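Local coordinates for protein endo-b-1,4-glucanase (Nasutitermes takasagoensis, PDB 1KS8) that probably catalyses the endohydrolysis of beta-1,4-glucosidic linkages in cellulose and related beta-D-glucans, as a family 9 glycoside hydrolase, at residues Tyr3-Val8 with Thr333-Ala338; Ile77-Gly82 with Ala310-Leu315; Lys34-Asn39 with Gly51-Gly56; Phe58-Phe63 with Met135-Tyr140; Ala218-Tyr223 with Asn233-Leu238. All blocks are in the same frame, centred on the assembly; numbering follows the deposited sequence.

Contact 1: residues Tyr3-Val8 with Thr333-Ala338; sequences YDYKQV and TQIDYA
Two tyrosines, Y3 and Y5, converge on the single carboxylate of D336 in quite different orientations. The Y5 ring lies almost in the plane of the carboxylate, the two planes only 4° apart, and D336 OD1 sits at the edge of that ring. With CG of D336 anti to its carbonyl carbon (chi1 -74°), D336 OD1 comes within 2.6 Å of Y5 OH. Q332 OE1 also lies at the hydroxyl, so its one proton can serve either acceptor. Y3 instead comes in tilted, its ring turned 55° from the carboxylate plane, with Y3 CD2 3.5 Å from D336 OD1 and Y3 CE2 passing near D336 O. The contact joins the first turn of helix 5-18, which D4 caps through a 3.2 Å bond from Q7 N to D4 OD1, to the C-terminal half of helix 324-341 in the (alpha/alpha)6 barrel. The hydroxyl of Y3 is taken by D341, further along that helix. A serine at Y3 would probably leave D341 without this partner and open a gap beside the carboxylate of D336. More loosely, I335 offers a methyl, CG2, 4.4 Å from Y5 CE1, while helix 415-430 adds V429 against the same tyrosine.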
# COMPACT_ATOMS: atom_id res chain seq x y z
N TYR A 3 2.97 2.43 -23.81
CA TYR A 3 1.98 1.97 -22.85
C TYR A 3 0.98 3.06 -22.47
O TYR A 3 1.34 4.23 -22.31
CB TYR A 3 2.67 1.45 -21.58
CG TYR A 3 3.54 0.24 -21.80
CD1 TYR A 3 2.99 -0.97 -22.24
CD2 TYR A 3 4.91 0.31 -21.59
CE1 TYR A 3 3.80 -2.08 -22.45
CE2 TYR A 3 5.73 -0.80 -21.81
CZ TYR A 3 5.16 -1.99 -22.24
OH TYR A 3 5.97 -3.08 -22.47
N ASP A 4 -0.27 2.66 -22.31
CA ASP A 4 -1.35 3.57 -21.93
C ASP A 4 -1.36 3.65 -20.40
O ASP A 4 -2.13 2.95 -19.74
CB ASP A 4 -2.69 3.00 -22.42
CG ASP A 4 -3.83 3.98 -22.26
OD1 ASP A 4 -3.68 4.97 -21.51
OD2 ASP A 4 -4.90 3.73 -22.87
N TYR A 5 -0.50 4.50 -19.85
CA TYR A 5 -0.41 4.65 -18.40
C TYR A 5 -1.73 5.06 -17.76
O TYR A 5 -2.02 4.66 -16.63
CB TYR A 5 0.68 5.66 -18.02
CG TYR A 5 2.05 5.29 -18.53
CD1 TYR A 5 2.67 4.12 -18.12
CD2 TYR A 5 2.71 6.11 -19.44
CE1 TYR A 5 3.93 3.76 -18.60
CE2 TYR A 5 3.96 5.76 -19.93
CZ TYR A 5 4.56 4.59 -19.51
OH TYR A 5 5.79 4.25 -20.02
N LYS A 6 -2.52 5.86 -18.46
CA LYS A 6 -3.80 6.28 -17.93
C LYS A 6 -4.68 5.06 -17.67
O LYS A 6 -5.33 4.96 -16.63
CB LYS A 6 -4.51 7.22 -18.90
CG LYS A 6 -3.86 8.59 -19.05
CD LYS A 6 -4.64 9.46 -20.02
CE LYS A 6 -4.04 10.85 -20.12
NZ LYS A 6 -2.64 10.83 -20.63
N GLN A 7 -4.69 4.12 -18.62
CA GLN A 7 -5.51 2.93 -18.44
C GLN A 7 -4.93 1.99 -17.40
O GLN A 7 -5.68 1.31 -16.70
CB GLN A 7 -5.70 2.20 -19.77
CG GLN A 7 -6.68 1.02 -19.67
CD GLN A 7 -8.03 1.43 -19.12
OE1 GLN A 7 -8.54 0.82 -18.17
NE2 GLN A 7 -8.63 2.46 -19.71
N VAL A 8 -3.60 1.92 -17.27
CA VAL A 8 -3.04 1.04 -16.26
C VAL A 8 -3.43 1.60 -14.89
O VAL A 8 -3.71 0.84 -13.96
CB VAL A 8 -1.50 0.91 -16.38
CG1 VAL A 8 -0.98 -0.08 -15.34
CG2 VAL A 8 -1.13 0.42 -17.77
N THR A 333 11.56 3.06 -16.74
CA THR A 333 12.02 1.74 -17.20
C THR A 333 11.53 0.64 -16.26
O THR A 333 11.26 -0.47 -16.70
CB THR A 333 13.56 1.64 -17.30
OG1 THR A 333 14.15 1.74 -16.00
CG2 THR A 333 14.11 2.75 -18.20
N GLN A 334 11.44 0.94 -14.97
CA GLN A 334 10.99 -0.05 -14.01
C GLN A 334 9.50 -0.33 -14.17
O GLN A 334 9.08 -1.49 -14.18
CB GLN A 334 11.31 0.41 -12.59
CG GLN A 334 12.81 0.62 -12.37
CD GLN A 334 13.61 -0.63 -12.68
OE1 GLN A 334 13.52 -1.63 -11.97
NE2 GLN A 334 14.39 -0.59 -13.75
N ILE A 335 8.72 0.73 -14.31
CA ILE A 335 7.29 0.56 -14.50
C ILE A 335 7.07 -0.15 -15.84
O ILE A 335 6.26 -1.07 -15.94
CB ILE A 335 6.56 1.93 -14.51
CG1 ILE A 335 6.74 2.62 -13.16
CG2 ILE A 335 5.08 1.74 -14.84
CD1 ILE A 335 6.25 1.80 -11.96
N ASP A 336 7.82 0.26 -16.86
CA ASP A 336 7.69 -0.37 -18.18
C ASP A 336 8.06 -1.85 -18.16
O ASP A 336 7.53 -2.63 -18.96
CB ASP A 336 8.52 0.39 -19.21
CG ASP A 336 7.89 1.71 -19.61
OD1 ASP A 336 6.76 1.99 -19.16
OD2 ASP A 336 8.53 2.48 -20.36
N TYR A 337 8.98 -2.24 -17.29
CA TYR A 337 9.33 -3.65 -17.21
C TYR A 337 8.10 -4.39 -16.71
O TYR A 337 7.72 -5.43 -17.27
CB TYR A 337 10.51 -3.88 -16.26
CG TYR A 337 10.91 -5.34 -16.16
CD1 TYR A 337 10.13 -6.25 -15.46
CD2 TYR A 337 12.06 -5.81 -16.80
CE1 TYR A 337 10.47 -7.60 -15.40
CE2 TYR A 337 12.41 -7.16 -16.75
CZ TYR A 337 11.61 -8.05 -16.05
OH TYR A 337 11.94 -9.38 -16.00
N ALA A 338 7.46 -3.86 -15.68
CA ALA A 338 6.26 -4.49 -15.13
C ALA A 338 5.15 -4.58 -16.17
O ALA A 338 4.37 -5.53 -16.17
CB ALA A 338 5.76 -3.71 -13.92

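Contact 2: residues Ile77-Gly82 with Ala310-Leu315; sequences IDFEAG and AAFIML
F79 and F312 meet obliquely through CE2 of one ring and CE1 of the other, and nearly all the close packing of the contact is concentrated there. F79 CE2 comes to 3.6 Å from F312 CE1, with F79 CD2 a little further from the same carbon, while the two side chains pass one another pointing opposite ways. F312 reaches across because its CG is anti to the backbone N (chi1 -172°), which carries the ring out from helix 303-319. F79 occupies the break between helix 62-78 and helix 80-85, where its backbone leaves helical angles, and the CB of D78 lies 3.7 Å above one face of its ring. Beyond the ring pair the packing slackens. L315 O stands 4.3 Å from F79 CZ, at the ring edge, and the L315 side chain keeps further off, turning to A424 and A427 of helix 415-430. On the more open flank, the partly exposed D78 makes no close contact with helix 303-319 here and gives its carboxylate to R224 in a salt bridge. W74 meets F312 edge-to-face. With no hydrogen bond between the segments, cohesion probably comes from burial of apolar surface and van der Waals contact between the rings, and polar D78 finds its partner elsewhere.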
# COMPACT_ATOMS: atom_id res chain seq x y z
N ILE A 77 -1.86 13.51 -3.89
CA ILE A 77 -1.53 14.89 -3.54
C ILE A 77 -0.50 15.49 -4.49
O ILE A 77 -0.71 16.57 -5.04
CB ILE A 77 -0.97 14.97 -2.10
CG1 ILE A 77 -2.04 14.54 -1.10
CG2 ILE A 77 -0.49 16.39 -1.80
CD1 ILE A 77 -1.51 14.27 0.30
N ASP A 78 0.62 14.79 -4.70
CA ASP A 78 1.69 15.28 -5.56
C ASP A 78 1.44 15.14 -7.06
O ASP A 78 2.00 15.90 -7.85
CB ASP A 78 3.00 14.57 -5.21
CG ASP A 78 3.56 15.02 -3.88
OD1 ASP A 78 4.53 14.38 -3.41
OD2 ASP A 78 3.05 16.00 -3.31
N PHE A 79 0.62 14.17 -7.45
CA PHE A 79 0.36 13.94 -8.86
C PHE A 79 -1.13 13.86 -9.17
O PHE A 79 -1.59 13.02 -9.95
CB PHE A 79 1.09 12.66 -9.29
CG PHE A 79 2.56 12.69 -8.99
CD1 PHE A 79 3.42 13.49 -9.73
CD2 PHE A 79 3.08 11.97 -7.91
CE1 PHE A 79 4.78 13.58 -9.41
CE2 PHE A 79 4.43 12.05 -7.58
CZ PHE A 79 5.28 12.86 -8.33
N GLU A 80 -1.89 14.76 -8.55
CA GLU A 80 -3.33 14.82 -8.73
C GLU A 80 -3.67 14.98 -10.21
O GLU A 80 -4.66 14.43 -10.70
CB GLU A 80 -3.91 16.00 -7.94
CG GLU A 80 -5.43 16.04 -7.93
CD GLU A 80 -5.98 17.21 -7.14
OE1 GLU A 80 -7.21 17.30 -7.00
OE2 GLU A 80 -5.17 18.04 -6.66
N ALA A 81 -2.84 15.74 -10.93
CA ALA A 81 -3.06 15.97 -12.35
C ALA A 81 -3.08 14.66 -13.13
O ALA A 81 -3.77 14.54 -14.14
CB ALA A 81 -1.98 16.90 -12.90
N GLY A 82 -2.31 13.69 -12.66
CA GLY A 82 -2.26 12.40 -13.32
C GLY A 82 -3.60 11.71 -13.23
O GLY A 82 -4.09 11.14 -14.20
N ALA A 310 10.74 1.84 -5.63
CA ALA A 310 11.95 2.59 -5.90
C ALA A 310 11.64 3.62 -6.98
O ALA A 310 12.09 4.77 -6.91
CB ALA A 310 13.07 1.66 -6.35
N ALA A 311 10.88 3.21 -7.99
CA ALA A 311 10.51 4.12 -9.07
C ALA A 311 9.77 5.33 -8.52
O ALA A 311 10.01 6.46 -8.95
CB ALA A 311 9.65 3.40 -10.11
N PHE A 312 8.88 5.11 -7.56
CA PHE A 312 8.14 6.23 -6.99
C PHE A 312 9.06 7.17 -6.22
O PHE A 312 8.90 8.38 -6.29
CB PHE A 312 7.01 5.76 -6.08
CG PHE A 312 6.12 6.87 -5.64
CD1 PHE A 312 5.40 7.61 -6.58
CD2 PHE A 312 6.03 7.24 -4.30
CE1 PHE A 312 4.62 8.69 -6.20
CE2 PHE A 312 5.25 8.32 -3.91
CZ PHE A 312 4.54 9.05 -4.86
N ILE A 313 10.02 6.61 -5.48
CA ILE A 313 10.96 7.45 -4.74
C ILE A 313 11.73 8.30 -5.74
O ILE A 313 12.00 9.47 -5.49
CB ILE A 313 11.94 6.59 -3.90
CG1 ILE A 313 11.20 5.99 -2.70
CG2 ILE A 313 13.12 7.44 -3.42
CD1 ILE A 313 10.63 7.02 -1.73
N MET A 314 12.08 7.71 -6.88
CA MET A 314 12.82 8.43 -7.91
C MET A 314 11.98 9.57 -8.49
O MET A 314 12.49 10.66 -8.73
CB MET A 314 13.24 7.49 -9.03
CG MET A 314 14.33 6.52 -8.63
SD MET A 314 14.83 5.48 -10.01
CE MET A 314 15.68 4.17 -9.13
N LEU A 315 10.69 9.31 -8.70
CA LEU A 315 9.80 10.32 -9.24
C LEU A 315 9.62 11.46 -8.23
O LEU A 315 9.53 12.63 -8.61
CB LEU A 315 8.45 9.69 -9.60
CG LEU A 315 8.55 8.79 -10.84
CD1 LEU A 315 7.36 7.83 -10.90
CD2 LEU A 315 8.62 9.65 -12.08

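Contact 3: residues Lys34-Asn39 with Gly51-Gly56; sequences KDSALN and GYFDAG
S36 and A37 close on the far rim of the F53 ring, and the side-chain torsions decide which atoms arrive there. The hydroxyl of S36 stands between the backbone N and the carbonyl carbon (chi1 69°), which aims OG at the ring. It comes in at the edge, in the ring plane, with S36 OG 3.4 Å from F53 CZ and 3.6 Å from F53 CE2. An oxygen in that position faces ring C-H groups, whose slightly positive hydrogens should make it a mildly favourable neighbour, although no hydrogen bond joins the two segments. F53 meets it by setting CG beside its backbone N (chi1 -72°), so that the ring spans the distance between two segments whose nearest CA atoms, those of A37 and F53, are 9.8 Å apart. A37 contributes its methyl at the same edge, A37 CB lying 4.2 Å from F53 CZ. Its backbone is in the left-handed region (phi 50°), unlike the extended S36 before it. S21 also packs on F53, and F58 meets the F53 ring edge-to-face. Both segments belong to the long irregular connection between helix 5-18 and strand 60-61, a loop that brings the F53 side chain about 10 Å from that of E412, a predicted active-site residue; the contact is therefore loop packing close to the probable catalytic region of this (alpha/alpha)6 barrel.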
# COMPACT_ATOMS: atom_id res chain seq x y z
N LYS A 34 -18.67 -9.51 -4.21
CA LYS A 34 -19.93 -9.32 -3.49
C LYS A 34 -19.72 -8.90 -2.04
O LYS A 34 -18.61 -8.99 -1.51
CB LYS A 34 -20.73 -10.62 -3.51
CG LYS A 34 -20.93 -11.23 -4.89
CD LYS A 34 -21.71 -10.31 -5.81
CE LYS A 34 -21.80 -10.90 -7.21
NZ LYS A 34 -22.52 -10.01 -8.16
N ASP A 35 -20.80 -8.45 -1.40
CA ASP A 35 -20.74 -8.05 -0.00
C ASP A 35 -20.18 -9.21 0.82
O ASP A 35 -20.56 -10.37 0.61
CB ASP A 35 -22.13 -7.69 0.52
CG ASP A 35 -22.74 -6.49 -0.18
OD1 ASP A 35 -22.02 -5.78 -0.91
OD2 ASP A 35 -23.95 -6.25 0.03
N SER A 36 -19.31 -8.91 1.77
CA SER A 36 -18.71 -9.96 2.60
C SER A 36 -18.15 -9.39 3.89
O SER A 36 -18.01 -8.17 4.03
CB SER A 36 -17.59 -10.66 1.83
OG SER A 36 -16.48 -9.79 1.64
N ALA A 37 -17.81 -10.29 4.81
CA ALA A 37 -17.24 -9.91 6.10
C ALA A 37 -18.09 -8.84 6.76
O ALA A 37 -17.57 -7.88 7.34
CB ALA A 37 -15.81 -9.41 5.91
N LEU A 38 -19.41 -9.02 6.69
CA LEU A 38 -20.35 -8.06 7.25
C LEU A 38 -20.51 -8.13 8.77
O LEU A 38 -21.21 -7.31 9.36
CB LEU A 38 -21.72 -8.23 6.58
CG LEU A 38 -21.72 -8.07 5.06
CD1 LEU A 38 -23.13 -8.29 4.52
CD2 LEU A 38 -21.22 -6.69 4.68
N ASN A 39 -19.85 -9.11 9.39
CA ASN A 39 -19.92 -9.27 10.84
C ASN A 39 -18.62 -8.87 11.53
O ASN A 39 -18.46 -9.09 12.73
CB ASN A 39 -20.26 -10.72 11.19
CG ASN A 39 -21.70 -11.08 10.86
OD1 ASN A 39 -21.96 -12.12 10.26
ND2 ASN A 39 -22.63 -10.22 11.25
N GLY A 51 -12.88 -1.55 4.82
CA GLY A 51 -11.44 -1.71 4.68
C GLY A 51 -11.08 -2.64 3.54
O GLY A 51 -11.95 -3.08 2.78
N TYR A 52 -9.79 -2.94 3.42
CA TYR A 52 -9.30 -3.81 2.36
C TYR A 52 -8.78 -5.15 2.84
O TYR A 52 -8.13 -5.24 3.89
CB TYR A 52 -8.13 -3.15 1.62
CG TYR A 52 -8.47 -1.96 0.77
CD1 TYR A 52 -9.19 -2.11 -0.41
CD2 TYR A 52 -8.05 -0.68 1.13
CE1 TYR A 52 -9.47 -1.02 -1.22
CE2 TYR A 52 -8.32 0.42 0.32
CZ TYR A 52 -9.03 0.24 -0.85
OH TYR A 52 -9.31 1.31 -1.67
N PHE A 53 -9.07 -6.19 2.08
CA PHE A 53 -8.53 -7.51 2.37
C PHE A 53 -7.08 -7.29 1.97
O PHE A 53 -6.79 -6.59 1.00
CB PHE A 53 -9.19 -8.57 1.48
CG PHE A 53 -10.61 -8.87 1.85
CD1 PHE A 53 -10.95 -9.21 3.16
CD2 PHE A 53 -11.61 -8.87 0.89
CE1 PHE A 53 -12.26 -9.54 3.51
CE2 PHE A 53 -12.93 -9.20 1.22
CZ PHE A 53 -13.25 -9.54 2.53
N ASP A 54 -6.15 -7.90 2.70
CA ASP A 54 -4.74 -7.67 2.44
C ASP A 54 -4.16 -8.10 1.10
O ASP A 54 -3.56 -7.30 0.38
CB ASP A 54 -3.89 -8.29 3.54
CG ASP A 54 -2.41 -8.00 3.37
OD1 ASP A 54 -2.03 -6.81 3.44
OD2 ASP A 54 -1.64 -8.95 3.15
N ALA A 55 -4.35 -9.37 0.77
CA ALA A 55 -3.77 -9.91 -0.45
C ALA A 55 -4.71 -10.89 -1.13
O ALA A 55 -5.80 -10.50 -1.56
CB ALA A 55 -2.45 -10.58 -0.11
N GLY A 56 -4.29 -12.14 -1.25
CA GLY A 56 -5.14 -13.15 -1.86
C GLY A 56 -6.02 -13.81 -0.81
O GLY A 56 -6.81 -14.70 -1.11

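Contact 4: residues Phe58-Phe63 with Met135-Tyr140; sequences FVKFGF and MARPAY
Across from F58 and K60, the chain bearing R137 runs into strand 139-142 with K60 and A139 as the nearest pair, their CA atoms 9.3 Å apart, because strand 113-117 lies between the two outer strands. R137 bridges the distance with its side chain. Its guanidinium grips one atom, the carbonyl oxygen of F58, end-on with two nitrogens: R137 NH1 is 2.9 Å and R137 NH2 3.1 Å from F58 O. The oxygen lies nearly in the guanidinium plane, but the two donors reach the carbonyl differently, NH2 almost straight along the C=O axis and NH1 from 51° above the carbonyl plane. A bend at chi3 (64°) swings the NH1 and NH2 end of the guanidinium toward F58 O. K60 crosses it at about a right angle, its CD 3.7 Å from R137 NH2 at the guanidinium edge. D40 gathers the two cations, forming salt bridges with K60 NZ and R137 NE, while K60 NZ stays 4.9 Å from R137 NH2 and also bonds to L48 O and G50 O. A leucine in place of R137 would probably strip F58 O of both donors and leave D40 with one cation fewer. K60 and Y140 each make backbone bonds to the central strand of this small antiparallel sheet, helix 62-78 starts directly after strand 60-61, and V59 packs on helix 120-124.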
# COMPACT_ATOMS: atom_id res chain seq x y z
N PHE A 58 -8.27 -13.04 3.17
CA PHE A 58 -9.33 -12.15 3.63
C PHE A 58 -9.07 -11.53 5.00
O PHE A 58 -9.99 -11.05 5.66
CB PHE A 58 -10.68 -12.87 3.58
CG PHE A 58 -11.03 -13.36 2.20
CD1 PHE A 58 -11.29 -14.71 1.97
CD2 PHE A 58 -11.03 -12.48 1.12
CE1 PHE A 58 -11.55 -15.17 0.67
CE2 PHE A 58 -11.28 -12.93 -0.18
CZ PHE A 58 -11.54 -14.28 -0.40
N VAL A 59 -7.81 -11.55 5.42
CA VAL A 59 -7.45 -10.93 6.68
C VAL A 59 -7.27 -9.44 6.41
O VAL A 59 -6.82 -9.04 5.33
CB VAL A 59 -6.10 -11.46 7.23
CG1 VAL A 59 -5.73 -10.72 8.51
CG2 VAL A 59 -6.19 -12.95 7.50
N LYS A 60 -7.64 -8.62 7.38
CA LYS A 60 -7.46 -7.19 7.27
C LYS A 60 -6.26 -6.88 8.18
O LYS A 60 -6.39 -6.80 9.41
CB LYS A 60 -8.74 -6.46 7.70
CG LYS A 60 -9.80 -6.51 6.59
CD LYS A 60 -11.24 -6.60 7.08
CE LYS A 60 -11.68 -5.38 7.86
NZ LYS A 60 -13.18 -5.37 7.99
N PHE A 61 -5.08 -6.78 7.57
CA PHE A 61 -3.83 -6.50 8.28
C PHE A 61 -3.64 -4.98 8.28
O PHE A 61 -3.31 -4.39 7.25
CB PHE A 61 -2.65 -7.19 7.58
CG PHE A 61 -2.53 -8.66 7.88
CD1 PHE A 61 -2.22 -9.10 9.17
CD2 PHE A 61 -2.68 -9.62 6.87
CE1 PHE A 61 -2.06 -10.45 9.45
CE2 PHE A 61 -2.52 -10.99 7.15
CZ PHE A 61 -2.21 -11.40 8.44
N GLY A 62 -3.83 -4.37 9.44
CA GLY A 62 -3.74 -2.93 9.55
C GLY A 62 -2.46 -2.20 9.19
O GLY A 62 -2.52 -1.07 8.70
N PHE A 63 -1.31 -2.82 9.40
CA PHE A 63 -0.05 -2.16 9.10
C PHE A 63 0.10 -1.96 7.59
O PHE A 63 0.22 -0.82 7.12
CB PHE A 63 1.11 -2.97 9.70
CG PHE A 63 2.41 -2.21 9.78
CD1 PHE A 63 2.44 -0.82 9.89
CD2 PHE A 63 3.62 -2.90 9.79
CE1 PHE A 63 3.65 -0.14 10.00
CE2 PHE A 63 4.83 -2.23 9.90
CZ PHE A 63 4.85 -0.84 10.01
N MET A 135 -15.95 -19.09 9.28
CA MET A 135 -15.08 -19.19 10.44
C MET A 135 -15.08 -17.91 11.25
O MET A 135 -15.38 -16.83 10.73
CB MET A 135 -13.65 -19.53 10.02
CG MET A 135 -12.81 -18.34 9.55
SD MET A 135 -13.36 -17.58 8.00
CE MET A 135 -12.65 -18.72 6.81
N ALA A 136 -14.75 -18.02 12.53
CA ALA A 136 -14.70 -16.86 13.40
C ALA A 136 -13.61 -15.92 12.90
O ALA A 136 -12.57 -16.37 12.42
CB ALA A 136 -14.41 -17.29 14.84
N ARG A 137 -13.87 -14.63 13.01
CA ARG A 137 -12.91 -13.61 12.59
C ARG A 137 -12.60 -12.71 13.78
O ARG A 137 -13.23 -11.67 13.98
CB ARG A 137 -13.47 -12.81 11.41
CG ARG A 137 -13.38 -13.57 10.10
CD ARG A 137 -14.16 -12.91 8.97
NE ARG A 137 -13.67 -11.59 8.59
CZ ARG A 137 -12.55 -11.36 7.91
NH1 ARG A 137 -11.77 -12.36 7.52
NH2 ARG A 137 -12.22 -10.11 7.59
N PRO A 138 -11.61 -13.12 14.59
CA PRO A 138 -11.22 -12.33 15.77
C PRO A 138 -10.67 -10.98 15.36
O PRO A 138 -10.11 -10.83 14.27
CB PRO A 138 -10.15 -13.20 16.43
CG PRO A 138 -10.47 -14.59 15.96
CD PRO A 138 -10.85 -14.38 14.52
N ALA A 139 -10.83 -10.00 16.24
CA ALA A 139 -10.32 -8.66 16.00
C ALA A 139 -9.27 -8.42 17.08
O ALA A 139 -9.51 -8.70 18.26
CB ALA A 139 -11.44 -7.63 16.10
N TYR A 140 -8.11 -7.92 16.68
CA TYR A 140 -7.02 -7.67 17.61
C TYR A 140 -6.71 -6.18 17.65
O TYR A 140 -6.75 -5.50 16.63
CB TYR A 140 -5.77 -8.44 17.17
CG TYR A 140 -5.99 -9.93 17.00
CD1 TYR A 140 -6.49 -10.72 18.04
CD2 TYR A 140 -5.67 -10.56 15.79
CE1 TYR A 140 -6.65 -12.09 17.88
CE2 TYR A 140 -5.83 -11.94 15.63
CZ TYR A 140 -6.32 -12.69 16.68
OH TYR A 140 -6.48 -14.06 16.52

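Contact 5: residues Ala218-Tyr223 with Asn233-Leu238; sequences AAAWLY and NTAESL
This is a close helix-helix contact through alanines, made where A219 and A220 of helix 212-226 lie against A235 of the next helix, 229-241. The segment axes approach to 8.1 Å and run antiparallel, their directions 155° apart. At the centre the methyls pack side by side, A219 CB 3.6 Å from A235 CB, and the CA atoms of A219 and A235 are only 5.0 Å apart. Small side chains permit this: with nothing beyond CB, the methyl of A235 settles against backbone as well, 3.9 Å from A220 N. Two consecutive antiparallel helices joined by a short turn make an alpha-alpha hairpin within this (alpha/alpha)6 fold. T234 flanks the centre with its methyl, T234 CG2 lying 4.3 Å from A219 CB, while its hydroxyl bonds back to T230 O. S237 OG donates to N233 O over 2.7 Å, and S237 N reaches the same oxygen from the opposite face of its plane. F185 of helix 171-190 packs on A219, and L263 of helix 257-268 on A220. Earlier on helix 212-226, D213 and E214 are calcium ligands in another structure of this protein, though no calcium is bound here; the E214 side chain is about 9 Å from that of A219.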
# COMPACT_ATOMS: atom_id res chain seq x y z
N ALA A 218 5.00 9.83 10.59
CA ALA A 218 3.72 10.36 11.05
C ALA A 218 3.82 11.85 11.40
O ALA A 218 2.95 12.64 11.03
CB ALA A 218 3.22 9.57 12.26
N ALA A 219 4.88 12.22 12.11
CA ALA A 219 5.07 13.61 12.50
C ALA A 219 5.21 14.50 11.26
O ALA A 219 4.64 15.59 11.21
CB ALA A 219 6.31 13.75 13.38
N ALA A 220 5.96 14.02 10.27
CA ALA A 220 6.15 14.79 9.05
C ALA A 220 4.82 15.00 8.33
O ALA A 220 4.52 16.11 7.87
CB ALA A 220 7.14 14.08 8.13
N TRP A 221 4.02 13.95 8.21
CA TRP A 221 2.73 14.06 7.55
C TRP A 221 1.78 14.99 8.31
O TRP A 221 1.04 15.76 7.70
CB TRP A 221 2.09 12.68 7.36
CG TRP A 221 2.56 12.01 6.10
CD1 TRP A 221 3.43 10.97 6.00
CD2 TRP A 221 2.22 12.39 4.77
NE1 TRP A 221 3.65 10.67 4.67
CE2 TRP A 221 2.92 11.53 3.90
CE3 TRP A 221 1.39 13.38 4.22
CZ2 TRP A 221 2.82 11.63 2.50
CZ3 TRP A 221 1.29 13.47 2.83
CH2 TRP A 221 2.00 12.60 1.99
N LEU A 222 1.82 14.93 9.63
CA LEU A 222 0.97 15.80 10.43
C LEU A 222 1.37 17.25 10.24
O LEU A 222 0.53 18.14 10.20
CB LEU A 222 1.04 15.41 11.91
CG LEU A 222 0.04 14.31 12.28
CD1 LEU A 222 0.36 13.75 13.65
CD2 LEU A 222 -1.37 14.87 12.22
N TYR A 223 2.67 17.50 10.10
CA TYR A 223 3.13 18.87 9.88
C TYR A 223 2.58 19.35 8.54
O TYR A 223 2.07 20.46 8.42
CB TYR A 223 4.66 18.94 9.86
CG TYR A 223 5.17 20.30 9.42
CD1 TYR A 223 4.85 21.45 10.14
CD2 TYR A 223 5.95 20.43 8.27
CE1 TYR A 223 5.30 22.70 9.73
CE2 TYR A 223 6.41 21.68 7.85
CZ TYR A 223 6.08 22.81 8.59
OH TYR A 223 6.52 24.05 8.17
N ASN A 233 9.18 20.05 14.27
CA ASN A 233 10.24 19.99 15.26
C ASN A 233 10.39 18.57 15.79
O ASN A 233 11.50 18.06 15.93
CB ASN A 233 9.94 20.95 16.41
CG ASN A 233 10.04 22.40 15.99
OD1 ASN A 233 9.56 23.30 16.69
ND2 ASN A 233 10.68 22.65 14.85
N THR A 234 9.26 17.93 16.08
CA THR A 234 9.28 16.56 16.57
C THR A 234 9.86 15.63 15.50
O THR A 234 10.73 14.81 15.79
CB THR A 234 7.86 16.08 16.95
OG1 THR A 234 7.38 16.85 18.07
CG2 THR A 234 7.87 14.61 17.32
N ALA A 235 9.39 15.78 14.27
CA ALA A 235 9.88 14.95 13.17
C ALA A 235 11.40 15.03 13.03
O ALA A 235 12.08 14.01 12.98
CB ALA A 235 9.21 15.36 11.87
N GLU A 236 11.92 16.25 12.98
CA GLU A 236 13.36 16.45 12.83
C GLU A 236 14.16 16.05 14.06
O GLU A 236 15.27 15.54 13.94
CB GLU A 236 13.65 17.90 12.45
CG GLU A 236 13.07 18.29 11.10
CD GLU A 236 13.68 19.56 10.53
OE1 GLU A 236 13.39 20.65 11.06
OE2 GLU A 236 14.45 19.46 9.56
N SER A 237 13.60 16.27 15.24
CA SER A 237 14.28 15.90 16.48
C SER A 237 14.43 14.38 16.55
O SER A 237 15.50 13.87 16.85
CB SER A 237 13.50 16.40 17.70
OG SER A 237 13.52 17.82 17.77
N LEU A 238 13.35 13.66 16.25
CA LEU A 238 13.38 12.21 16.28
C LEU A 238 14.25 11.66 15.16
O LEU A 238 14.94 10.66 15.32
CB LEU A 238 11.96 11.64 16.18
CG LEU A 238 11.08 11.70 17.44
CD1 LEU A 238 11.74 10.92 18.55
CD2 LEU A 238 10.85 13.13 17.88

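The five contacts divide between the helical barrel and the loops and small sheet near the predicted active site. Contacts 1 and 2, with centres 13 Å apart, share the packing of the successive helices 303-319 and 324-341, where A311 CB lies 4.2 Å from I335 CD1. Contact 2 also touches contact 5, 21 Å away centre to centre, through I77 CD1, 3.9 Å from W221 CZ3. Contacts 3 and 4 form the second group, their centres 10 Å apart, and D54 N is 2.9 Å from V59 O, a probable hydrogen bond. The side chains of F53 and F58 lie about 10 and 11 Å from that of E412, whereas contacts 1 and 2 lie away from the annotated sites.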